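Local coordinates for protein glycosyl transferase family 8 (Streptococcus pneumoniae, PDB 5GVV) that transfers galactose from UDP-galactose to the terminal glucose of the already glycosylated serine-rich repeat protein PsrP, in the third step of its O-glycosylation, at residues Ser26-Asn31 against Ile53-Met58; Phe135-Gly140 against Phe209-Ile214; Val281-Ser286 against Arg353-Ala358. All coordinates share one frame; numbering follows the deposited sequence.

Contact 1. Residues Ser26-Asn31 against Ile53-Met58; sequences SLCRHN and IYLQEM
Cys28 and Met58 meet between two neighbouring helices of the GT-A fold, in whose Rossmann-like part successive beta-alpha-beta crossovers run through helices 17-30 and 45-57. The helix ends stand side by side, Cys28 level with Leu55, their CA atoms 7.9 Å apart. The CB of Cys28 points toward the other helix, with SG beside its backbone N and anti to the carbonyl carbon (chi1 -66°). From the other side Met58, modelled as selenomethionine and the first residue to depart from helical geometry, sends its chain out and bends at the last torsion (chi3 -69°), which lays the terminal methyl CE alongside the cysteine: CE is 3.5 Å from Cys28 SG. Leu55 comes in beside it with its branched tip, CD1 of Leu55 lying 3.9 Å from Cys28 SG and CD2 only slightly farther. The sulfur is thus met by the selenomethionine methyl and by both leucine methyls. Ile36 of strand 34-40 touches both Cys28 and Leu55 and ties the helix pair to the sheet, while Trp262 of helix 255-263 packs on Met58 and donates its indole N-H to Cys28 O. Within segment 26-31, Asn31 ND2 bonds back to Leu27 O at 3.1 Å, meeting a lone pair in the carbonyl plane. Packing is tightest where Met58 CE lies 3.3 Å from Cys28 CB, closer than ordinary van der Waals contact.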
ATOM      1  N   SER A  26       0.308  12.432  -7.862  1.00  8.55           N
ATOM      2  CA  SER A  26      -0.431  13.656  -8.177  1.00 12.38           C
ATOM      3  C   SER A  26       0.531  14.772  -8.587  1.00 11.39           C
ATOM      4  O   SER A  26       0.254  15.519  -9.527  1.00 14.59           O
ATOM      5  CB  SER A  26      -1.316  14.085  -7.002  1.00  9.86           C
ATOM      6  OG  SER A  26      -0.559  14.476  -5.869  1.00 12.03           O
ATOM      7  N   LEU A  27       1.667  14.862  -7.898  1.00 10.96           N
ATOM      8  CA  LEU A  27       2.716  15.832  -8.230  1.00 13.69           C
ATOM      9  C   LEU A  27       3.280  15.610  -9.639  1.00 13.44           C
ATOM     10  O   LEU A  27       3.406  16.560 -10.426  1.00 14.62           O
ATOM     11  CB  LEU A  27       3.843  15.768  -7.189  1.00 11.96           C
ATOM     12  CG  LEU A  27       5.102  16.617  -7.400  1.00 10.48           C
ATOM     13  CD1 LEU A  27       4.779  18.100  -7.381  1.00 11.39           C
ATOM     14  CD2 LEU A  27       6.150  16.298  -6.358  1.00  9.03           C
ATOM     15  N   CYS A  28       3.606  14.359  -9.957  1.00 12.17           N
ATOM     16  CA  CYS A  28       4.231  14.022 -11.238  1.00 12.91           C
ATOM     17  C   CYS A  28       3.234  14.091 -12.389  1.00 12.86           C
ATOM     18  O   CYS A  28       3.616  14.309 -13.539  1.00 12.16           O
ATOM     19  CB  CYS A  28       4.853  12.622 -11.178  1.00 12.03           C
ATOM     20  SG  CYS A  28       6.236  12.479 -10.034  1.00 15.70           S
ATOM     21  N   ARG A  29       1.959  13.881 -12.078  1.00 11.95           N
ATOM     22  CA  ARG A  29       0.899  13.995 -13.067  1.00 12.32           C
ATOM     23  C   ARG A  29       0.896  15.381 -13.720  1.00 14.65           C
ATOM     24  O   ARG A  29       0.648  15.511 -14.925  1.00 16.14           O
ATOM     25  CB  ARG A  29      -0.451  13.729 -12.398  1.00 16.17           C
ATOM     26  CG  ARG A  29      -1.661  13.985 -13.282  1.00 20.04           C
ATOM     27  CD  ARG A  29      -1.649  13.103 -14.522  1.00 21.23           C
ATOM     28  NE  ARG A  29      -2.889  13.239 -15.280  1.00 22.25           N
ATOM     29  CZ  ARG A  29      -3.073  14.118 -16.261  1.00 26.99           C
ATOM     30  NH1 ARG A  29      -2.100  14.945 -16.617  1.00 29.73           N
ATOM     31  NH2 ARG A  29      -4.236  14.172 -16.891  1.00 37.37           N
ATOM     32  N   HIS A  30       1.202  16.409 -12.931  1.00 11.18           N
ATOM     33  CA  HIS A  30       1.038  17.783 -13.393  1.00 16.25           C
ATOM     34  C   HIS A  30       2.348  18.566 -13.491  1.00 16.14           C
ATOM     35  O   HIS A  30       2.349  19.713 -13.940  1.00 15.75           O
ATOM     36  CB  HIS A  30       0.059  18.525 -12.478  1.00 14.39           C
ATOM     37  CG  HIS A  30      -1.300  17.898 -12.412  1.00 15.95           C
ATOM     38  ND1 HIS A  30      -2.216  17.992 -13.437  1.00 17.42           N
ATOM     39  CD2 HIS A  30      -1.897  17.166 -11.441  1.00 14.76           C
ATOM     40  CE1 HIS A  30      -3.318  17.348 -13.102  1.00 17.17           C
ATOM     41  NE2 HIS A  30      -3.152  16.835 -11.895  1.00 16.10           N
ATOM     42  N   ASN A  31       3.453  17.947 -13.076  1.00 15.60           N
ATOM     43  CA  ASN A  31       4.752  18.611 -13.064  1.00 12.94           C
ATOM     44  C   ASN A  31       5.884  17.664 -13.466  1.00 16.01           C
ATOM     45  O   ASN A  31       6.061  16.604 -12.859  1.00 12.64           O
ATOM     46  CB  ASN A  31       5.046  19.196 -11.675  1.00 12.36           C
ATOM     47  CG  ASN A  31       3.981  20.177 -11.209  1.00 18.63           C
ATOM     48  OD1 ASN A  31       4.137  21.397 -11.338  1.00 14.77           O
ATOM     49  ND2 ASN A  31       2.893  19.647 -10.659  1.00 14.68           N
ATOM     50  N   ILE A  53      13.025   5.146 -12.002  1.00 11.67           N
ATOM     51  CA  ILE A  53      12.953   5.075 -13.459  1.00 14.11           C
ATOM     52  C   ILE A  53      11.856   5.982 -14.014  1.00 13.00           C
ATOM     53  O   ILE A  53      12.058   6.665 -15.024  1.00 14.89           O
ATOM     54  CB  ILE A  53      12.696   3.634 -13.938  1.00 14.75           C
ATOM     55  CG1 ILE A  53      13.896   2.743 -13.612  1.00 15.28           C
ATOM     56  CG2 ILE A  53      12.401   3.604 -15.435  1.00 17.08           C
ATOM     57  CD1 ILE A  53      13.707   1.280 -13.987  1.00 19.12           C
ATOM     58  N   TYR A  54      10.696   5.981 -13.363  1.00 12.67           N
ATOM     59  CA  TYR A  54       9.592   6.840 -13.790  1.00 12.95           C
ATOM     60  C   TYR A  54      10.019   8.301 -13.751  1.00 11.70           C
ATOM     61  O   TYR A  54       9.798   9.051 -14.707  1.00 13.28           O
ATOM     62  CB  TYR A  54       8.370   6.649 -12.888  1.00 12.91           C
ATOM     63  CG  TYR A  54       7.771   5.264 -12.930  1.00 12.32           C
ATOM     64  CD1 TYR A  54       7.982   4.423 -14.019  1.00 16.70           C
ATOM     65  CD2 TYR A  54       6.991   4.798 -11.882  1.00 13.43           C
ATOM     66  CE1 TYR A  54       7.432   3.151 -14.057  1.00 13.78           C
ATOM     67  CE2 TYR A  54       6.445   3.524 -11.908  1.00 12.56           C
ATOM     68  CZ  TYR A  54       6.668   2.711 -12.999  1.00 15.32           C
ATOM     69  OH  TYR A  54       6.116   1.443 -13.028  1.00 17.61           O
ATOM     70  N   LEU A  55      10.616   8.704 -12.634  1.00 13.24           N
ATOM     71  CA  LEU A  55      11.016  10.093 -12.441  1.00 12.64           C
ATOM     72  C   LEU A  55      12.037  10.520 -13.490  1.00 14.86           C
ATOM     73  O   LEU A  55      11.947  11.620 -14.034  1.00 13.34           O
ATOM     74  CB  LEU A  55      11.582  10.305 -11.034  1.00 13.52           C
ATOM     75  CG  LEU A  55      10.617  10.862  -9.987  1.00 14.47           C
ATOM     76  CD1 LEU A  55      10.144  12.243 -10.392  1.00 13.00           C
ATOM     77  CD2 LEU A  55       9.428   9.936  -9.807  1.00 14.29           C
ATOM     78  N   GLN A  56      12.995   9.642 -13.780  1.00 12.70           N
ATOM     79  CA  GLN A  56      14.022   9.933 -14.777  1.00 13.49           C
ATOM     80  C   GLN A  56      13.442  10.061 -16.185  1.00 13.50           C
ATOM     81  O   GLN A  56      13.875  10.908 -16.973  1.00 13.48           O
ATOM     82  CB  GLN A  56      15.112   8.856 -14.741  1.00 15.32           C
ATOM     83  CG  GLN A  56      15.915   8.844 -13.435  1.00 16.20           C
ATOM     84  CD  GLN A  56      16.937   7.734 -13.384  1.00 18.84           C
ATOM     85  OE1 GLN A  56      16.937   6.839 -14.228  1.00 20.98           O
ATOM     86  NE2 GLN A  56      17.818   7.782 -12.391  1.00 17.29           N
ATOM     87  N   GLU A  57      12.466   9.218 -16.501  1.00 12.67           N
ATOM     88  CA  GLU A  57      11.829   9.259 -17.810  1.00 12.47           C
ATOM     89  C   GLU A  57      11.062  10.565 -18.006  1.00 13.41           C
ATOM     90  O   GLU A  57      10.826  10.988 -19.142  1.00 16.41           O
ATOM     91  CB  GLU A  57      10.918   8.036 -17.999  1.00 15.24           C
ATOM     92  CG  GLU A  57      11.699   6.735 -18.171  1.00 15.37           C
ATOM     93  CD  GLU A  57      10.822   5.500 -18.276  1.00 19.54           C
ATOM     94  OE1 GLU A  57       9.645   5.546 -17.865  1.00 20.24           O
ATOM     95  OE2 GLU A  57      11.326   4.468 -18.768  1.00 28.16           O
HETATM   96  N   MSE A  58      10.721  11.192 -16.920  1.00 14.76           N
HETATM   97  CA  MSE A  58       9.999  12.452 -16.949  1.00 16.09           C
HETATM   98  C   MSE A  58      10.987  13.615 -16.777  1.00 16.30           C
HETATM   99  O   MSE A  58      10.574  14.742 -16.600  1.00 18.06           O
HETATM  100  CB  MSE A  58       8.851  12.497 -15.943  1.00 30.00           C
HETATM  101  CG  MSE A  58       7.751  11.478 -16.289  1.00 30.00           C
HETATM  102 SE   MSE A  58       6.331  11.735 -14.934  1.00 30.00          SE
HETATM  103  CE  MSE A  58       6.940  11.155 -13.221  1.00 30.00           C
TER

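Contact 2. Residues Phe135-Gly140 against Phe209-Ile214; sequences FGAGVG and FKHQFI
At the outer rim of the glycosyltransferase catalytic domain, Phe135 and Ile214 join two surface loops. They lie near the UDP pocket without forming part of it: the Phe135 side chain is about 7 Å from that of Ile229, a pocket residue, but about 13 Å from the bound UDP. The phenylalanine and isoleucine side chains cross obliquely, and a single methyl does the touching. Ile214 CD1 lies 3.7 Å from Phe135 CD2 and equally near Phe135 CB, so it sits against the root of the ring and not its far end. A turn at the second isoleucine torsion (chi2 -63°) carries that methyl across to the other loop. Farther along, Ala137 CB approaches His211 CE1 at 4.2 Å, a looser meeting. His211 is the centre of an inverse gamma turn, and its carbonyl O accepts the backbone N-H of Ile214 at 3.1 Å, which links the two contacting residues of this loop. Phe198 meets the Phe135 ring edge-to-face, and Tyr202 touches both Ala137 and His211. Between the two segments the contact rests on van der Waals touch at the surface, only partly shielded from solvent and without charge pairing, so it probably sets closeness more than a precise angle between the side chains.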
ATOM      1  N   PHE A 135      -7.060  28.564   6.984  1.00 17.16           N
ATOM      2  CA  PHE A 135      -7.724  29.771   6.495  1.00 20.89           C
ATOM      3  C   PHE A 135      -7.682  30.929   7.492  1.00 21.15           C
ATOM      4  O   PHE A 135      -8.415  31.914   7.338  1.00 21.13           O
ATOM      5  CB  PHE A 135      -9.176  29.459   6.098  1.00 18.15           C
ATOM      6  CG  PHE A 135      -9.302  28.316   5.128  1.00 18.23           C
ATOM      7  CD1 PHE A 135      -9.109  28.523   3.770  1.00 20.51           C
ATOM      8  CD2 PHE A 135      -9.602  27.037   5.576  1.00 19.94           C
ATOM      9  CE1 PHE A 135      -9.214  27.474   2.869  1.00 17.65           C
ATOM     10  CE2 PHE A 135      -9.711  25.979   4.683  1.00 18.97           C
ATOM     11  CZ  PHE A 135      -9.523  26.203   3.325  1.00 17.51           C
ATOM     12  N   GLY A 136      -6.823  30.808   8.503  1.00 20.42           N
ATOM     13  CA  GLY A 136      -6.692  31.826   9.532  1.00 21.37           C
ATOM     14  C   GLY A 136      -7.313  31.436  10.864  1.00 22.33           C
ATOM     15  O   GLY A 136      -7.285  32.216  11.819  1.00 21.47           O
ATOM     16  N   ALA A 137      -7.877  30.232  10.933  1.00 20.66           N
ATOM     17  CA  ALA A 137      -8.499  29.740  12.165  1.00 24.92           C
ATOM     18  C   ALA A 137      -7.451  29.394  13.195  1.00 25.12           C
ATOM     19  O   ALA A 137      -7.618  29.676  14.387  1.00 30.22           O
ATOM     20  CB  ALA A 137      -9.359  28.522  11.882  1.00 23.04           C
ATOM     21  N   GLY A 138      -6.385  28.749  12.728  1.00 23.17           N
ATOM     22  CA  GLY A 138      -5.277  28.394  13.586  1.00 23.06           C
ATOM     23  C   GLY A 138      -4.291  29.535  13.689  1.00 26.95           C
ATOM     24  O   GLY A 138      -4.482  30.598  13.092  1.00 25.07           O
ATOM     25  N   VAL A 139      -3.231  29.315  14.453  1.00 31.81           N
ATOM     26  CA  VAL A 139      -2.213  30.337  14.635  1.00 30.29           C
ATOM     27  C   VAL A 139      -0.978  29.990  13.803  1.00 30.60           C
ATOM     28  O   VAL A 139      -0.629  28.815  13.646  1.00 31.11           O
ATOM     29  CB  VAL A 139      -1.864  30.511  16.130  1.00 29.95           C
ATOM     30  CG1 VAL A 139      -1.227  29.250  16.685  1.00 31.82           C
ATOM     31  CG2 VAL A 139      -0.957  31.715  16.344  1.00 36.35           C
ATOM     32  N   GLY A 140      -0.335  31.011  13.243  1.00 26.74           N
ATOM     33  CA  GLY A 140       0.847  30.798  12.430  1.00 25.09           C
ATOM     34  C   GLY A 140       0.541  30.060  11.143  1.00 25.24           C
ATOM     35  O   GLY A 140      -0.603  30.039  10.685  1.00 21.00           O
ATOM     36  N   PHE A 209     -16.449  23.968  15.108  1.00 25.59           N
ATOM     37  CA  PHE A 209     -16.446  25.317  15.652  1.00 24.35           C
ATOM     38  C   PHE A 209     -17.437  26.232  14.939  1.00 22.92           C
ATOM     39  O   PHE A 209     -17.505  27.432  15.225  1.00 28.87           O
ATOM     40  CB  PHE A 209     -15.028  25.891  15.615  1.00 26.02           C
ATOM     41  CG  PHE A 209     -14.045  25.109  16.442  1.00 31.89           C
ATOM     42  CD1 PHE A 209     -14.128  25.119  17.829  1.00 34.62           C
ATOM     43  CD2 PHE A 209     -13.037  24.365  15.838  1.00 28.43           C
ATOM     44  CE1 PHE A 209     -13.225  24.401  18.601  1.00 38.88           C
ATOM     45  CE2 PHE A 209     -12.132  23.646  16.601  1.00 33.04           C
ATOM     46  CZ  PHE A 209     -12.229  23.661  17.984  1.00 35.83           C
ATOM     47  N   LYS A 210     -18.197  25.653  14.012  1.00 23.10           N
ATOM     48  CA  LYS A 210     -19.281  26.358  13.328  1.00 23.74           C
ATOM     49  C   LYS A 210     -18.798  27.547  12.489  1.00 25.96           C
ATOM     50  O   LYS A 210     -19.413  28.621  12.487  1.00 22.20           O
ATOM     51  CB  LYS A 210     -20.367  26.780  14.325  1.00 26.27           C
ATOM     52  CG  LYS A 210     -21.134  25.604  14.920  1.00 30.82           C
ATOM     53  CD  LYS A 210     -22.496  25.478  14.262  1.00 31.58           C
ATOM     54  CE  LYS A 210     -22.899  24.021  14.078  1.00 34.11           C
ATOM     55  NZ  LYS A 210     -23.965  23.864  13.039  1.00 23.17           N
ATOM     56  N   HIS A 211     -17.697  27.331  11.772  1.00 22.74           N
ATOM     57  CA  HIS A 211     -17.148  28.320  10.856  1.00 18.71           C
ATOM     58  C   HIS A 211     -17.823  28.191   9.494  1.00 18.92           C
ATOM     59  O   HIS A 211     -17.222  27.681   8.548  1.00 19.68           O
ATOM     60  CB  HIS A 211     -15.637  28.120  10.724  1.00 19.91           C
ATOM     61  CG  HIS A 211     -14.877  28.389  11.986  1.00 21.39           C
ATOM     62  ND1 HIS A 211     -13.694  27.749  12.294  1.00 22.38           N
ATOM     63  CD2 HIS A 211     -15.123  29.236  13.014  1.00 20.00           C
ATOM     64  CE1 HIS A 211     -13.249  28.186  13.456  1.00 24.51           C
ATOM     65  NE2 HIS A 211     -14.096  29.092  13.915  1.00 27.87           N
ATOM     66  N   GLN A 212     -19.066  28.663   9.405  1.00 19.39           N
ATOM     67  CA  GLN A 212     -19.930  28.434   8.241  1.00 19.26           C
ATOM     68  C   GLN A 212     -19.345  28.867   6.895  1.00 17.34           C
ATOM     69  O   GLN A 212     -19.607  28.236   5.868  1.00 18.62           O
ATOM     70  CB  GLN A 212     -21.290  29.114   8.448  1.00 23.54           C
ATOM     71  CG  GLN A 212     -21.193  30.616   8.677  1.00 23.39           C
ATOM     72  CD  GLN A 212     -22.535  31.261   8.954  1.00 26.26           C
ATOM     73  OE1 GLN A 212     -23.471  31.140   8.162  1.00 27.89           O
ATOM     74  NE2 GLN A 212     -22.634  31.962  10.081  1.00 25.53           N
ATOM     75  N   PHE A 213     -18.545  29.927   6.896  1.00 16.67           N
ATOM     76  CA  PHE A 213     -18.064  30.505   5.645  1.00 15.73           C
ATOM     77  C   PHE A 213     -16.896  29.740   5.016  1.00 16.36           C
ATOM     78  O   PHE A 213     -16.566  29.953   3.846  1.00 15.20           O
ATOM     79  CB  PHE A 213     -17.707  31.976   5.851  1.00 18.14           C
ATOM     80  CG  PHE A 213     -18.881  32.820   6.249  1.00 18.32           C
ATOM     81  CD1 PHE A 213     -19.866  33.127   5.324  1.00 21.48           C
ATOM     82  CD2 PHE A 213     -19.012  33.289   7.550  1.00 20.10           C
ATOM     83  CE1 PHE A 213     -20.965  33.901   5.683  1.00 23.37           C
ATOM     84  CE2 PHE A 213     -20.102  34.067   7.921  1.00 22.27           C
ATOM     85  CZ  PHE A 213     -21.081  34.371   6.985  1.00 20.91           C
ATOM     86  N   ILE A 214     -16.272  28.858   5.791  1.00 15.51           N
ATOM     87  CA  ILE A 214     -15.234  27.983   5.258  1.00 18.55           C
ATOM     88  C   ILE A 214     -15.821  27.162   4.113  1.00 15.49           C
ATOM     89  O   ILE A 214     -15.151  26.901   3.103  1.00 17.27           O
ATOM     90  CB  ILE A 214     -14.680  27.033   6.349  1.00 19.38           C
ATOM     91  CG1 ILE A 214     -13.906  27.818   7.413  1.00 19.80           C
ATOM     92  CG2 ILE A 214     -13.814  25.929   5.731  1.00 17.43           C
ATOM     93  CD1 ILE A 214     -12.675  28.518   6.881  1.00 20.45           C
TER

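Contact 3. Residues Val281-Ser286 against Arg353-Ala358; sequences VNLTNS and RKLEDA
The close contacts are all apolar, and Leu283 makes every one of them. Its CD2 methyl lies 3.6 Å from Leu355 CD1 and 3.8 Å from Leu355 CB, so it rests against both the root and one branch of the second leucine. The two side chains cross at about a right angle, an arrangement in which one methyl of Leu283 fits against the flank of Leu355. Leu283 reaches there because its CG stands opposite the backbone nitrogen (chi1 168°), extending the branch away from the strand. The same CD2 also approaches Ala358 CB at 4.0 Å, so one methyl serves the loop before helix 356-364 and the first turn of that helix alike. In fold terms this is the edge of a Rossmann-like parallel sheet where its strands have their C-terminal ends, separate from the sheet of the catalytic domain: strand 278-283 lies next to strand 345-348, and helix 356-364 follows on the way to strand 369-372. Leu336 of helix 333-342 and Val307 of the other adjoining strand also touch Leu283.

Several polar groups bond within their own segment or to other parts of the fold. Thr284 OG1 donates to Ser286 O at 2.7 Å, with the donor tilted 24° from the carbonyl plane, linking two residues near the end of the strand. Asn282 ND2 bonds to Leu347 O and Asn350 OD1, while Lys354 NZ forms a salt bridge with Asp348. At the start of the helix, Ala358 N donates to Leu355 O at 3.2 Å.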
ATOM      1  N   VAL A 281      29.714 -11.011  -3.367  1.00 15.15           N
ATOM      2  CA  VAL A 281      29.185 -11.450  -2.084  1.00 13.34           C
ATOM      3  C   VAL A 281      30.235 -11.386  -0.976  1.00 15.42           C
ATOM      4  O   VAL A 281      31.430 -11.633  -1.203  1.00 16.86           O
ATOM      5  CB  VAL A 281      28.579 -12.875  -2.194  1.00 15.99           C
ATOM      6  CG1 VAL A 281      29.647 -13.874  -2.585  1.00 15.38           C
ATOM      7  CG2 VAL A 281      27.903 -13.289  -0.898  1.00 13.63           C
ATOM      8  N   ASN A 282      29.788 -11.016   0.218  1.00 15.49           N
ATOM      9  CA  ASN A 282      30.621 -11.108   1.411  1.00 14.69           C
ATOM     10  C   ASN A 282      29.771 -11.547   2.589  1.00 15.03           C
ATOM     11  O   ASN A 282      28.598 -11.184   2.678  1.00 15.72           O
ATOM     12  CB  ASN A 282      31.298  -9.773   1.727  1.00 15.21           C
ATOM     13  CG  ASN A 282      31.968  -9.770   3.094  1.00 17.51           C
ATOM     14  OD1 ASN A 282      31.432  -9.222   4.059  1.00 16.84           O
ATOM     15  ND2 ASN A 282      33.135 -10.402   3.186  1.00 16.46           N
ATOM     16  N   LEU A 283      30.360 -12.335   3.480  1.00 15.10           N
ATOM     17  CA  LEU A 283      29.700 -12.753   4.707  1.00 16.53           C
ATOM     18  C   LEU A 283      30.443 -12.111   5.868  1.00 19.42           C
ATOM     19  O   LEU A 283      31.644 -12.337   6.043  1.00 22.14           O
ATOM     20  CB  LEU A 283      29.745 -14.280   4.837  1.00 15.19           C
ATOM     21  CG  LEU A 283      29.352 -14.912   6.173  1.00 16.68           C
ATOM     22  CD1 LEU A 283      27.846 -14.892   6.379  1.00 15.96           C
ATOM     23  CD2 LEU A 283      29.878 -16.340   6.261  1.00 21.96           C
ATOM     24  N   THR A 284      29.741 -11.303   6.655  1.00 17.08           N
ATOM     25  CA  THR A 284      30.360 -10.633   7.793  1.00 19.84           C
ATOM     26  C   THR A 284      29.603 -10.948   9.074  1.00 24.35           C
ATOM     27  O   THR A 284      28.415 -11.266   9.037  1.00 25.69           O
ATOM     28  CB  THR A 284      30.367  -9.102   7.598  1.00 22.32           C
ATOM     29  OG1 THR A 284      30.966  -8.469   8.738  1.00 23.51           O
ATOM     30  CG2 THR A 284      28.944  -8.576   7.432  1.00 18.66           C
ATOM     31  N   ASN A 285      30.285 -10.868  10.209  1.00 28.43           N
ATOM     32  CA  ASN A 285      29.586 -10.875  11.486  1.00 31.42           C
ATOM     33  C   ASN A 285      29.784  -9.531  12.177  1.00 32.72           C
ATOM     34  O   ASN A 285      29.182  -9.248  13.217  1.00 31.91           O
ATOM     35  CB  ASN A 285      30.060 -12.028  12.374  1.00 36.09           C
ATOM     36  CG  ASN A 285      29.030 -12.415  13.419  1.00 41.23           C
ATOM     37  OD1 ASN A 285      29.214 -12.175  14.614  1.00 45.86           O
ATOM     38  ND2 ASN A 285      27.926 -13.005  12.968  1.00 37.42           N
ATOM     39  N   SER A 286      30.623  -8.696  11.567  1.00 33.01           N
ATOM     40  CA  SER A 286      30.978  -7.397  12.131  1.00 29.50           C
ATOM     41  C   SER A 286      30.361  -6.247  11.339  1.00 25.17           C
ATOM     42  O   SER A 286      29.903  -6.434  10.212  1.00 21.11           O
ATOM     43  CB  SER A 286      32.499  -7.243  12.168  1.00 30.48           C
ATOM     44  OG  SER A 286      33.062  -7.348  10.868  1.00 33.45           O
ATOM     45  N   ARG A 353      36.835 -12.486  13.047  1.00 36.62           N
ATOM     46  CA  ARG A 353      37.264 -13.855  12.773  1.00 39.00           C
ATOM     47  C   ARG A 353      36.488 -14.482  11.630  1.00 34.29           C
ATOM     48  O   ARG A 353      35.266 -14.365  11.549  1.00 35.03           O
ATOM     49  CB  ARG A 353      37.172 -14.732  14.022  1.00 38.89           C
ATOM     50  CG  ARG A 353      38.438 -14.712  14.869  1.00 44.44           C
ATOM     51  CD  ARG A 353      38.361 -15.726  16.000  1.00 40.94           C
ATOM     52  NE  ARG A 353      37.264 -15.421  16.910  1.00 40.32           N
ATOM     53  CZ  ARG A 353      37.352 -14.568  17.926  1.00 40.22           C
ATOM     54  NH1 ARG A 353      38.495 -13.934  18.172  1.00 33.07           N
ATOM     55  NH2 ARG A 353      36.298 -14.350  18.699  1.00 30.81           N
ATOM     56  N   LYS A 354      37.220 -15.145  10.745  1.00 34.37           N
ATOM     57  CA  LYS A 354      36.644 -15.657   9.512  1.00 33.80           C
ATOM     58  C   LYS A 354      35.748 -16.869   9.725  1.00 36.24           C
ATOM     59  O   LYS A 354      36.012 -17.720  10.575  1.00 36.60           O
ATOM     60  CB  LYS A 354      37.753 -16.000   8.520  1.00 33.21           C
ATOM     61  CG  LYS A 354      38.666 -14.833   8.199  1.00 29.03           C
ATOM     62  CD  LYS A 354      37.899 -13.685   7.567  1.00 27.29           C
ATOM     63  CE  LYS A 354      38.850 -12.570   7.153  1.00 25.60           C
ATOM     64  NZ  LYS A 354      38.151 -11.444   6.469  1.00 23.12           N
ATOM     65  N   LEU A 355      34.676 -16.928   8.944  1.00 38.41           N
ATOM     66  CA  LEU A 355      33.779 -18.071   8.956  1.00 36.45           C
ATOM     67  C   LEU A 355      34.172 -18.989   7.806  1.00 34.96           C
ATOM     68  O   LEU A 355      33.847 -18.721   6.647  1.00 38.45           O
ATOM     69  CB  LEU A 355      32.332 -17.599   8.845  1.00 34.77           C
ATOM     70  CG  LEU A 355      31.965 -16.713  10.036  1.00 35.96           C
ATOM     71  CD1 LEU A 355      30.761 -15.831   9.750  1.00 34.34           C
ATOM     72  CD2 LEU A 355      31.728 -17.566  11.272  1.00 31.96           C
ATOM     73  N   GLU A 356      34.888 -20.058   8.144  1.00 34.29           N
ATOM     74  CA  GLU A 356      35.553 -20.913   7.162  1.00 36.25           C
ATOM     75  C   GLU A 356      34.663 -21.431   6.036  1.00 34.17           C
ATOM     76  O   GLU A 356      35.032 -21.321   4.869  1.00 35.32           O
ATOM     77  CB  GLU A 356      36.272 -22.075   7.860  1.00 36.64           C
ATOM     78  CG  GLU A 356      37.777 -21.860   8.056  1.00 37.35           C
ATOM     79  CD  GLU A 356      38.106 -20.662   8.938  1.00 41.86           C
ATOM     80  OE1 GLU A 356      37.211 -20.167   9.658  1.00 38.65           O
ATOM     81  OE2 GLU A 356      39.273 -20.218   8.914  1.00 37.09           O
ATOM     82  N   ASP A 357      33.496 -21.978   6.372  1.00 35.36           N
ATOM     83  CA  ASP A 357      32.625 -22.597   5.364  1.00 32.15           C
ATOM     84  C   ASP A 357      32.315 -21.722   4.143  1.00 28.49           C
ATOM     85  O   ASP A 357      32.006 -22.238   3.070  1.00 29.52           O
ATOM     86  CB  ASP A 357      31.323 -23.116   5.987  1.00 29.59           C
ATOM     87  CG  ASP A 357      31.373 -24.610   6.280  1.00 33.09           C
ATOM     88  OD1 ASP A 357      32.345 -25.274   5.851  1.00 36.06           O
ATOM     89  OD2 ASP A 357      30.436 -25.123   6.929  1.00 29.80           O
ATOM     90  N   ALA A 358      32.397 -20.405   4.299  1.00 28.29           N
ATOM     91  CA  ALA A 358      32.245 -19.518   3.153  1.00 25.74           C
ATOM     92  C   ALA A 358      33.375 -19.787   2.162  1.00 23.33           C
ATOM     93  O   ALA A 358      33.143 -19.865   0.956  1.00 21.31           O
ATOM     94  CB  ALA A 358      32.241 -18.067   3.592  1.00 27.00           C
TER

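In the fold
From the N terminus the three contacts follow one another in series, none enclosing or crossing another. Contact 1 closes a short loop of 21 residues, through strand 34-40 and most of helix 45-57, and joins two helices beside the large mixed sheet. Contact 2 spans 68 residues and brings the loop after strand 128-131 to the one after helix 203-208; its centre is about 34 Å from that of contact 1. Contact 3 closes a loop of 66 residues in the part of the fold built on the second, all-parallel sheet, tying the end of strand 278-283 to the start of helix 356-364. The centres of contacts 2 and 3 lie about 62 Å apart, on opposite sides of the chain's centre.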